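Local coordinates for protein prophage Pfl 6 Cro (Pseudomonas fluorescens, PDB 2PIJ) that probably binds operator DNA as a dimer through a helix-turn-helix motif and so acts as a prophage transcription regulator of the Cro family, at residues I4-Y9 against S31-A36; I42-Y45 against R49-A52. All coordinates share one frame; numbering follows the deposited sequence.

Contact 1: I4-Y9 against S31-A36. With SO4 (sulfate ion), chain G.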
# COMPACT_ATOMS: atom_id res chain seq x y z
N ILE B 4 -3.28 -10.91 2.53
CA ILE B 4 -4.03 -11.64 1.53
C ILE B 4 -4.73 -10.64 0.59
O ILE B 4 -5.42 -9.69 1.04
CB ILE B 4 -5.04 -12.64 2.27
CG1 ILE B 4 -4.37 -13.97 2.57
CG2 ILE B 4 -6.25 -12.95 1.46
CD1 ILE B 4 -3.96 -14.20 4.01
N PRO B 5 -4.53 -10.83 -0.73
CA PRO B 5 -5.28 -9.96 -1.62
C PRO B 5 -6.81 -10.14 -1.46
O PRO B 5 -7.29 -11.22 -1.08
CB PRO B 5 -4.86 -10.42 -3.01
CG PRO B 5 -3.81 -11.50 -2.80
CD PRO B 5 -3.71 -11.85 -1.40
N LEU B 6 -7.55 -9.07 -1.71
CA LEU B 6 -8.99 -8.99 -1.50
C LEU B 6 -9.79 -10.10 -2.14
O LEU B 6 -10.62 -10.74 -1.46
CB LEU B 6 -9.55 -7.61 -1.94
CG LEU B 6 -11.08 -7.44 -1.86
CD1 LEU B 6 -11.58 -7.61 -0.39
CD2 LEU B 6 -11.47 -6.06 -2.35
N SER B 7 -9.56 -10.31 -3.44
CA SER B 7 -10.35 -11.34 -4.17
C SER B 7 -10.09 -12.72 -3.63
O SER B 7 -11.03 -13.41 -3.39
CB SER B 7 -10.22 -11.29 -5.69
OG SER B 7 -10.95 -10.18 -6.18
N LYS B 8 -8.84 -13.05 -3.33
CA LYS B 8 -8.54 -14.35 -2.67
C LYS B 8 -9.25 -14.45 -1.32
O LYS B 8 -9.84 -15.47 -1.00
CB LYS B 8 -7.04 -14.48 -2.44
CG LYS B 8 -6.63 -15.83 -1.85
CD LYS B 8 -5.20 -15.74 -1.26
CE LYS B 8 -4.79 -17.20 -0.76
NZ LYS B 8 -5.09 -18.19 -1.75
N TYR B 9 -9.16 -13.40 -0.51
CA TYR B 9 -9.89 -13.39 0.75
C TYR B 9 -11.38 -13.74 0.55
O TYR B 9 -11.91 -14.61 1.24
CB TYR B 9 -9.71 -12.07 1.57
CG TYR B 9 -10.53 -12.05 2.83
CD1 TYR B 9 -9.99 -12.50 4.02
CD2 TYR B 9 -11.87 -11.56 2.84
CE1 TYR B 9 -10.73 -12.49 5.20
CE2 TYR B 9 -12.63 -11.57 4.01
CZ TYR B 9 -12.04 -12.02 5.18
OH TYR B 9 -12.73 -12.06 6.36
N SER B 31 -17.86 -3.93 -2.70
CA SER B 31 -18.34 -4.16 -4.03
C SER B 31 -17.58 -3.30 -5.04
O SER B 31 -17.05 -3.83 -6.02
CB SER B 31 -19.83 -3.87 -4.12
OG SER B 31 -20.57 -4.95 -3.63
N GLN B 32 -17.51 -2.00 -4.78
CA GLN B 32 -16.79 -1.08 -5.66
C GLN B 32 -15.29 -1.47 -5.86
O GLN B 32 -14.76 -1.36 -6.98
CB GLN B 32 -16.94 0.37 -5.18
CG GLN B 32 -16.47 1.43 -6.19
CD GLN B 32 -14.92 1.50 -6.31
OE1 GLN B 32 -14.21 1.24 -5.33
NE2 GLN B 32 -14.42 1.87 -7.50
N MSE B 33 -14.62 -1.92 -4.79
CA MSE B 33 -13.20 -2.30 -4.88
C MSE B 33 -13.01 -3.55 -5.76
O MSE B 33 -12.13 -3.58 -6.62
CB MSE B 33 -12.61 -2.50 -3.50
CG MSE B 33 -12.59 -1.22 -2.71
SE MSE B 33 -12.32 -1.61 -0.82
CE MSE B 33 -13.17 -3.39 -0.81
N VAL B 34 -13.92 -4.52 -5.60
CA VAL B 34 -13.92 -5.68 -6.46
C VAL B 34 -14.15 -5.35 -7.95
O VAL B 34 -13.44 -5.89 -8.82
CB VAL B 34 -14.85 -6.83 -5.95
CG1 VAL B 34 -14.75 -8.07 -6.89
CG2 VAL B 34 -14.44 -7.25 -4.53
N ARG B 35 -15.11 -4.48 -8.24
CA ARG B 35 -15.46 -4.13 -9.63
C ARG B 35 -14.33 -3.46 -10.37
O ARG B 35 -14.02 -3.82 -11.52
CB ARG B 35 -16.67 -3.19 -9.67
CG ARG B 35 -17.99 -3.90 -9.73
CD ARG B 35 -19.16 -2.94 -10.11
NE ARG B 35 -19.01 -1.56 -9.62
CZ ARG B 35 -19.23 -1.14 -8.37
NH1 ARG B 35 -19.61 -1.97 -7.41
NH2 ARG B 35 -19.05 0.14 -8.08
N ALA B 36 -13.73 -2.47 -9.72
CA ALA B 36 -12.66 -1.67 -10.30
C ALA B 36 -11.27 -2.32 -10.25
O ALA B 36 -10.29 -1.68 -10.62
CB ALA B 36 -12.62 -0.29 -9.65
S SO4 G . -3.31 -18.30 -4.62
O1 SO4 G . -4.62 -18.84 -5.00
O2 SO4 G . -2.29 -18.78 -5.56
O3 SO4 G . -3.39 -16.84 -4.68
O4 SO4 G . -3.00 -18.70 -3.23

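Contact 2: I42-Y45 against R49-A52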
# COMPACT_ATOMS: atom_id res chain seq x y z
N ILE B 42 -5.72 -7.44 2.32
CA ILE B 42 -6.34 -7.65 3.60
C ILE B 42 -5.31 -8.24 4.61
O ILE B 42 -4.65 -9.23 4.35
CB ILE B 42 -7.59 -8.59 3.47
CG1 ILE B 42 -8.63 -8.00 2.49
CG2 ILE B 42 -8.17 -8.88 4.86
CD1 ILE B 42 -9.28 -6.68 2.91
N THR B 43 -5.24 -7.62 5.77
CA THR B 43 -4.43 -8.12 6.88
C THR B 43 -5.29 -8.67 8.04
O THR B 43 -6.15 -7.97 8.57
CB THR B 43 -3.45 -7.05 7.40
OG1 THR B 43 -2.68 -6.54 6.30
CG2 THR B 43 -2.48 -7.65 8.38
N LEU B 44 -4.98 -9.90 8.44
CA LEU B 44 -5.67 -10.69 9.49
C LEU B 44 -4.78 -10.89 10.72
O LEU B 44 -3.76 -11.53 10.62
CB LEU B 44 -6.04 -12.07 8.97
CG LEU B 44 -7.04 -12.18 7.81
CD1 LEU B 44 -8.07 -11.08 7.81
CD2 LEU B 44 -6.32 -12.19 6.52
N TYR B 45 -5.16 -10.30 11.84
CA TYR B 45 -4.37 -10.43 13.06
C TYR B 45 -4.88 -11.55 13.92
O TYR B 45 -6.07 -11.90 13.85
CB TYR B 45 -4.38 -9.13 13.85
CG TYR B 45 -3.75 -8.01 13.07
CD1 TYR B 45 -2.35 -7.86 13.06
CD2 TYR B 45 -4.53 -7.14 12.29
CE1 TYR B 45 -1.75 -6.87 12.35
CE2 TYR B 45 -3.92 -6.11 11.57
CZ TYR B 45 -2.53 -6.00 11.59
OH TYR B 45 -1.89 -4.98 10.89
N ARG B 49 -8.45 -8.51 15.02
CA ARG B 49 -8.49 -7.36 14.12
C ARG B 49 -8.28 -7.70 12.63
O ARG B 49 -7.55 -8.66 12.25
CB ARG B 49 -7.49 -6.30 14.58
CG ARG B 49 -7.81 -5.70 15.98
CD ARG B 49 -7.42 -4.24 16.03
NE ARG B 49 -5.97 -4.03 15.98
CZ ARG B 49 -5.31 -3.40 15.01
NH1 ARG B 49 -5.97 -2.89 13.96
NH2 ARG B 49 -3.98 -3.28 15.09
N VAL B 50 -8.91 -6.90 11.78
CA VAL B 50 -8.77 -7.05 10.34
C VAL B 50 -8.52 -5.67 9.80
O VAL B 50 -9.21 -4.73 10.19
CB VAL B 50 -9.98 -7.76 9.64
CG1 VAL B 50 -9.83 -7.70 8.09
CG2 VAL B 50 -10.14 -9.19 10.13
N GLU B 51 -7.49 -5.53 8.96
CA GLU B 51 -7.23 -4.25 8.32
C GLU B 51 -7.21 -4.38 6.80
O GLU B 51 -7.04 -5.47 6.24
CB GLU B 51 -5.92 -3.61 8.78
CG GLU B 51 -5.86 -3.32 10.26
CD GLU B 51 -4.61 -2.61 10.67
OE1 GLU B 51 -3.53 -3.00 10.21
OE2 GLU B 51 -4.73 -1.73 11.53
N ALA B 52 -7.37 -3.26 6.14
CA ALA B 52 -7.39 -3.24 4.66
C ALA B 52 -6.56 -2.01 4.22
O ALA B 52 -6.67 -0.93 4.82
CB ALA B 52 -8.83 -3.23 4.06
O HOH W 1 -8.11 -11.38 12.21

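Contact 1: I4-Y9 against S31-A36
Leu6 meets Met33 and Val34 through a single methyl group. Its CD2 lies 3.5 Å from CE of Met33, which is modelled as selenomethionine. The same Leu6 CD2 is 3.9 Å from CG2 of Val34. Both partners cross the leucine side chain at about a right angle. The one branch sits against two consecutive residues of helix 27-35. CG of Leu6 stands anti to the backbone N (chi1 176°), and this sends the isobutyl group across to that helix. The Met33 chain bends at its last torsion, chi3 -29°, which folds CE back toward the leucine.

At the margin, Ser7 OG approaches Val34 CG1 at 4.4 Å. Both residues are exposed. The side chain of Ser7 also lies close to a bound dithiothreitol, probably from the crystallisation liquor.

The next shell sets the leucine in place. Pro5 is the N-cap of helix 6-12, and its O accepts the backbone bond from Tyr9 N at 2.9 Å. Leu6 is therefore in the first turn, where strand 2-5 gives way to the helix. Leu6 and Met33 both also touch Ile40 of strand 40-44, and Leu6 packs on Leu19 of helix 16-23. Met33 further packs on Ile58 of the second subunit.

Further out on segment 4-9, Lys8 NZ donates to sulfate O4 at 2.6 Å and forms a salt bridge with Glu12. Neither bond reaches helix 27-35.

The contact thus joins the first helix, 6-12, to helix 27-35, the second helix of the helix-turn-helix pair 16-23 and 27-35, which by family is probably the DNA-recognition helix. It is small and wholly apolar at its centre, with 149 Å² buried, so this pair of segments is probably held by van der Waals packing and exclusion of water, with no directed bond between them.

Contact 2: I42-Y45 against R49-A52
Thr43 and Glu51 form the hydrogen-bonded pair of this antiparallel hairpin. Thr43 N donates to Glu51 O at 2.8 Å, and Glu51 N returns a bond to Thr43 O. Closer to the turn, Tyr45 N donates to Arg49 O at 2.9 Å. Water 1 donates to both Tyr45 O and Arg49 O, so it links the strand ends where regular pairing stops. Ile42 with Ala52 and Leu44 with Val50 are the non-hydrogen-bonded pairs.

Apolar contacts line the face that carries these four residues. Leu44 and Val50 lie side by side and point the same way, with Leu44 CD1 3.6 Å from Val50 CG2. Ile42 uses two branches: CG2 reaches Val50 CG1, and CD1 reaches Ala52 CB at 3.7 Å. Leu19 and Leu23 of helix 16-23 and Tyr9 of helix 6-12 cover this face. Ala52 also pairs with a strand of the second subunit, which carries the sheet across the dimer interface.

Polar and charged groups gather around Tyr45. Its OH donates to Glu51 OE1 at 2.7 Å, coming from above the carboxylate plane. The ring and carboxylate planes stand 81° apart. Arg49 NH1 binds the other oxygen, Glu51 OE2, at 3.0 Å in a salt bridge. OE2 lies near the guanidinium plane. Bends at chi2 and chi3 (-69°) bring Arg49 CZ over the Tyr45 ring, 5.0 Å from its centroid, in an off-centre cation-pi contact.

Both carboxylate oxygens of Glu51 are thus engaged, which should restrict its rotation. The nearby guanidinium and phenol probably favour its ionised form. The hairpin combines an oily face against the helices with a polar cluster on its other side.

Overall arrangement
Both contacts are partly buried, and their centres lie about 14 Å apart on opposite sides of the chain's centre. Contact 1 joins two helices through side chains alone. Contact 2 joins neighbouring strands, and there the backbone bonds set the register. The segments meet in the shared sheet: Ile4 O and Ile42 N are 2.6 Å apart, probably a hydrogen bond, and Tyr9 packs on Leu44. Apolar groups of both contacts face the core between helices and sheet. Charged side chains of contact 2 lie outside it. Both contacts also reach the second subunit, where Met33 and Ala52 pack on its Ile58.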